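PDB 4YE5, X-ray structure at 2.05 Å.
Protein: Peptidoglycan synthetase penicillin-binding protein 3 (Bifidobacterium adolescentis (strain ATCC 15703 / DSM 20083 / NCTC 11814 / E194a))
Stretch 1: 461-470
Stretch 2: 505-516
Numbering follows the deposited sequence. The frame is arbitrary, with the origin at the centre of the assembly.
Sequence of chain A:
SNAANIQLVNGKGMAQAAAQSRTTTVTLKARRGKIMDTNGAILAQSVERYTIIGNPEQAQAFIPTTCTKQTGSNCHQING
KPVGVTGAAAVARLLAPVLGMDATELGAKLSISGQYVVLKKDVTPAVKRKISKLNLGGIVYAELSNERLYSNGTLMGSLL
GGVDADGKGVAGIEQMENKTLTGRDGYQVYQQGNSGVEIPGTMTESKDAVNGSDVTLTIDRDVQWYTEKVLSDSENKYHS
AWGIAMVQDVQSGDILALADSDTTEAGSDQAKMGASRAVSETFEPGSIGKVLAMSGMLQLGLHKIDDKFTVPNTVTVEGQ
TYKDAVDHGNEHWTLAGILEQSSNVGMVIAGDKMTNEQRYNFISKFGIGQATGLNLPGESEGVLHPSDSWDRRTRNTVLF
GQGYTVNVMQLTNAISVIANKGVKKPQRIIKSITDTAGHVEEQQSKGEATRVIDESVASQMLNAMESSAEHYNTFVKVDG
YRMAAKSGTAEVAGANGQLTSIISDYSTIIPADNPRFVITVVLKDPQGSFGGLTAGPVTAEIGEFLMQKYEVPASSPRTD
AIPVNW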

# COMPACT_ATOMS: atom_id res chain seq x y z
N MSE A 461 26.49 12.86 7.64
CA MSE A 461 25.12 13.24 7.97
C MSE A 461 24.49 12.24 8.96
O MSE A 461 23.73 12.61 9.84
N LEU A 462 24.81 10.96 8.81
CA LEU A 462 24.33 9.95 9.75
C LEU A 462 24.89 10.24 11.15
O LEU A 462 24.18 10.15 12.16
N ASN A 463 26.17 10.59 11.19
CA ASN A 463 26.85 11.00 12.41
C ASN A 463 26.16 12.23 13.05
O ASN A 463 25.90 12.26 14.25
N ALA A 464 25.84 13.23 12.24
CA ALA A 464 25.15 14.43 12.75
C ALA A 464 23.72 14.09 13.20
O ALA A 464 23.22 14.66 14.18
N MSE A 465 23.06 13.17 12.50
CA MSE A 465 21.73 12.70 12.90
C MSE A 465 21.76 11.90 14.20
O MSE A 465 20.81 11.93 14.99
N GLU A 466 22.85 11.18 14.43
CA GLU A 466 22.99 10.48 15.69
C GLU A 466 23.16 11.50 16.83
O GLU A 466 22.60 11.32 17.92
N SER A 467 23.91 12.57 16.59
CA SER A 467 23.98 13.65 17.58
C SER A 467 22.60 14.29 17.76
O SER A 467 22.20 14.62 18.88
N SER A 468 21.85 14.43 16.67
CA SER A 468 20.48 14.97 16.76
C SER A 468 19.58 14.06 17.63
O SER A 468 18.79 14.57 18.41
N ALA A 469 19.69 12.74 17.49
CA ALA A 469 18.92 11.80 18.32
C ALA A 469 19.30 11.90 19.81
O ALA A 469 18.45 11.91 20.69
N GLU A 470 20.59 11.97 20.07
CA GLU A 470 21.06 12.08 21.45
C GLU A 470 20.55 13.34 22.14
O GLU A 470 20.41 13.38 23.35
N ASP A 505 6.58 15.42 13.55
CA ASP A 505 7.15 14.33 12.76
C ASP A 505 8.51 13.93 13.29
O ASP A 505 9.18 14.71 13.97
N TYR A 506 8.90 12.71 12.98
CA TYR A 506 10.12 12.17 13.56
C TYR A 506 10.50 10.99 12.70
O TYR A 506 9.66 10.16 12.40
N SER A 507 11.76 10.93 12.29
CA SER A 507 12.21 9.84 11.46
C SER A 507 13.54 9.33 12.01
O SER A 507 14.47 10.10 12.25
N THR A 508 13.60 8.02 12.21
CA THR A 508 14.71 7.39 12.88
C THR A 508 15.34 6.29 12.02
O THR A 508 14.64 5.48 11.41
N ILE A 509 16.67 6.27 12.01
CA ILE A 509 17.44 5.20 11.37
C ILE A 509 17.97 4.35 12.51
O ILE A 509 18.57 4.88 13.44
N ILE A 510 17.75 3.04 12.45
CA ILE A 510 18.14 2.20 13.57
C ILE A 510 18.60 0.80 13.11
O ILE A 510 18.06 0.26 12.14
N PRO A 511 19.67 0.24 13.71
CA PRO A 511 20.61 0.95 14.60
C PRO A 511 21.55 1.84 13.79
O PRO A 511 21.88 1.48 12.65
N ALA A 512 21.98 2.97 14.36
CA ALA A 512 22.82 3.91 13.63
C ALA A 512 24.13 3.30 13.12
O ALA A 512 24.66 3.71 12.08
N ASP A 513 24.67 2.32 13.84
CA ASP A 513 25.99 1.80 13.49
C ASP A 513 25.96 0.65 12.47
O ASP A 513 26.99 0.18 12.04
N ASN A 514 24.76 0.24 12.08
CA ASN A 514 24.57 -0.79 11.04
C ASN A 514 23.13 -0.72 10.61
O ASN A 514 22.35 -1.60 10.97
N PRO A 515 22.75 0.35 9.90
CA PRO A 515 21.33 0.70 9.73
C PRO A 515 20.52 -0.44 9.14
O PRO A 515 20.91 -1.05 8.16
N ARG A 516 19.37 -0.70 9.74
CA ARG A 516 18.52 -1.80 9.30
C ARG A 516 17.15 -1.28 8.87
O ARG A 516 16.61 -1.70 7.84

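Packing of helix 461-470 against strand 505-510 and the turn that follows it in penicillin-binding protein 3. The helix and strand axes cross at -117° and come no closer than 9.9 Å, a spacing that leaves room for side chains between them; the two stretches together bury 328 Å². No hydrogen bond crosses the interface, which is held by apolar and van der Waals contact.

Met461, a selenomethionine with all three chi angles in m, is buried but out of reach of the strand and turn. Leu462, one turn before Glu466, points toward stretch 2 and gives up the largest area on the helix, 72 Å². Its chi1 is t and its chi2 p, which spreads the two methyls over different neighbours: Leu462 CD1 lies 3.7 Å from Ile509 CD1, while Leu462 CD2 sits 3.6 Å from Ala512 O and 4.2 Å from Pro515 CG. The leucine thus bridges the strand and the turn. Asn463 (chi1 t) points away, its amide hydrogen-bonded elsewhere in the structure, and Ala464 is out of reach.

Met465, also a selenomethionine, again points toward stretch 2. With chi1 m, chi2 t and chi3 p it places Met465 SE 4.1 Å from Ile509 CD1 and bends its terminal methyl toward the strand backbone, so that Met465 CE is 4.2 Å from Ser507 O. Ile509, in the m rotamer at chi1 and t at chi2, answers by pointing toward the helix; its CD1 methyl therefore meets both Leu462 and Met465. Its neighbours in the strand behave differently, Thr508 pointing away and Ile510 lying out of reach.

Glu466 leaves the helix sideways, but its extended chain (chi1 and chi2 both t) brings the carboxylate nearer. Glu466 OE1 approaches Ala512 CB to 3.5 Å, a van der Waals contact with a methyl group; both carboxylate oxygens find their hydrogen bonds elsewhere in the structure. Ala512 points toward the helix from the type I turn Pro511-Asn514, which follows a cis peptide bond before Pro511. Here the backbones draw close, Glu466 CA and Ala512 CA being 6.9 Å apart, and the small alanine still loses 59 Å² to the helix. The turn is closed by the bond from Asn514 N to Pro511 O, 3.2 Å.

Ser467 (chi1 m) is out of reach, its hydroxyl bonded elsewhere. Ser468, also m, turns its hydroxyl back on its own helix, Ser468 OG donating to Ala464 O at 3.0 Å, the carbonyl that also accepts from Ser468 N at 2.9 Å. Ala469 points sideways, and its nearest partner is the far end of Tyr506: the CA-to-CB bond of Tyr506 is also sideways, but with chi1 t the ring carries the hydroxyl nearer, so that Tyr506 OH is 4.4 Å from Ala469 CA. This is a loose contact, though both residues are buried. Glu470 (chi1 m, chi2 t) points away and is exposed.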

# COMPACT_ATOMS: atom_id res chain seq x y z
CB MSE A 461 24.26 13.33 6.70
CG MSE A 461 24.58 14.50 5.79
SE MSE A 461 24.45 16.18 6.75
CE MSE A 461 22.60 16.09 7.30
CB LEU A 462 24.81 8.57 9.28
CG LEU A 462 24.26 7.32 9.95
CD1 LEU A 462 22.76 7.22 9.76
CD2 LEU A 462 24.93 6.08 9.36
CB ASN A 463 28.32 11.28 12.08
CG ASN A 463 29.18 11.52 13.32
OD1 ASN A 463 28.83 12.32 14.19
ND2 ASN A 463 30.32 10.85 13.39
CB ALA A 464 25.13 15.55 11.70
CB MSE A 465 21.02 11.90 11.79
CG MSE A 465 20.65 12.73 10.57
SE MSE A 465 19.68 11.65 9.28
CE MSE A 465 18.05 11.33 10.36
CB GLU A 466 24.15 9.46 15.64
CG GLU A 466 24.45 8.86 17.01
CD GLU A 466 25.16 7.51 16.96
OE1 GLU A 466 25.65 7.11 15.88
OE2 GLU A 466 25.22 6.85 18.02
CB SER A 467 25.02 14.72 17.18
OG SER A 467 26.33 14.17 17.19
CB SER A 468 19.86 15.17 15.36
OG SER A 468 20.65 16.08 14.57
CB ALA A 469 19.12 10.35 17.85
CB GLU A 470 22.59 12.03 21.51
CG GLU A 470 23.15 10.67 21.16
CD GLU A 470 24.66 10.63 21.32
OE1 GLU A 470 25.24 11.68 21.67
OE2 GLU A 470 25.26 9.55 21.09
CB ASP A 505 7.16 14.60 11.23
CG ASP A 505 7.97 15.83 10.81
OD1 ASP A 505 8.49 16.55 11.67
OD2 ASP A 505 8.08 16.10 9.58
CB TYR A 506 9.87 11.72 15.01
CG TYR A 506 11.12 11.66 15.89
CD1 TYR A 506 11.97 10.54 15.87
CD2 TYR A 506 11.44 12.70 16.77
CE1 TYR A 506 13.13 10.48 16.72
CE2 TYR A 506 12.58 12.65 17.60
CZ TYR A 506 13.42 11.53 17.57
OH TYR A 506 14.55 11.49 18.40
CB SER A 507 12.33 10.29 10.01
OG SER A 507 12.63 9.19 9.17
CB THR A 508 14.22 6.70 14.18
OG1 THR A 508 13.60 7.67 15.03
CG2 THR A 508 15.42 6.09 14.91
CB ILE A 509 18.65 5.77 10.60
CG1 ILE A 509 18.16 6.65 9.44
CG2 ILE A 509 19.53 4.64 10.11
CD1 ILE A 509 19.24 7.63 8.88
CB ILE A 510 16.96 2.11 14.59
CG1 ILE A 510 17.40 1.45 15.90
CG2 ILE A 510 15.76 1.35 13.98
CD1 ILE A 510 16.29 1.35 16.93
CB PRO A 511 21.39 -0.17 15.29
CG PRO A 511 21.20 -1.42 14.42
CD PRO A 511 19.95 -1.20 13.60
CB ALA A 512 23.13 5.15 14.49
CB ASP A 513 26.80 1.45 14.75
CG ASP A 513 26.04 0.55 15.71
OD1 ASP A 513 24.81 0.72 15.89
OD2 ASP A 513 26.68 -0.32 16.33
CB ASN A 514 24.89 -2.20 11.59
CG ASN A 514 24.83 -3.30 10.52
OD1 ASN A 514 24.73 -3.02 9.32
ND2 ASN A 514 24.88 -4.56 10.96
CB PRO A 515 21.39 1.88 8.74
CG PRO A 515 22.68 2.56 9.10
CD PRO A 515 23.63 1.37 9.29
CB ARG A 516 18.37 -2.79 10.45
CG ARG A 516 17.42 -3.92 10.17
CD ARG A 516 18.07 -5.03 9.39
NE ARG A 516 17.23 -6.22 9.37
CZ ARG A 516 17.47 -7.31 10.08
NH1 ARG A 516 18.54 -7.39 10.86
NH2 ARG A 516 16.64 -8.34 9.98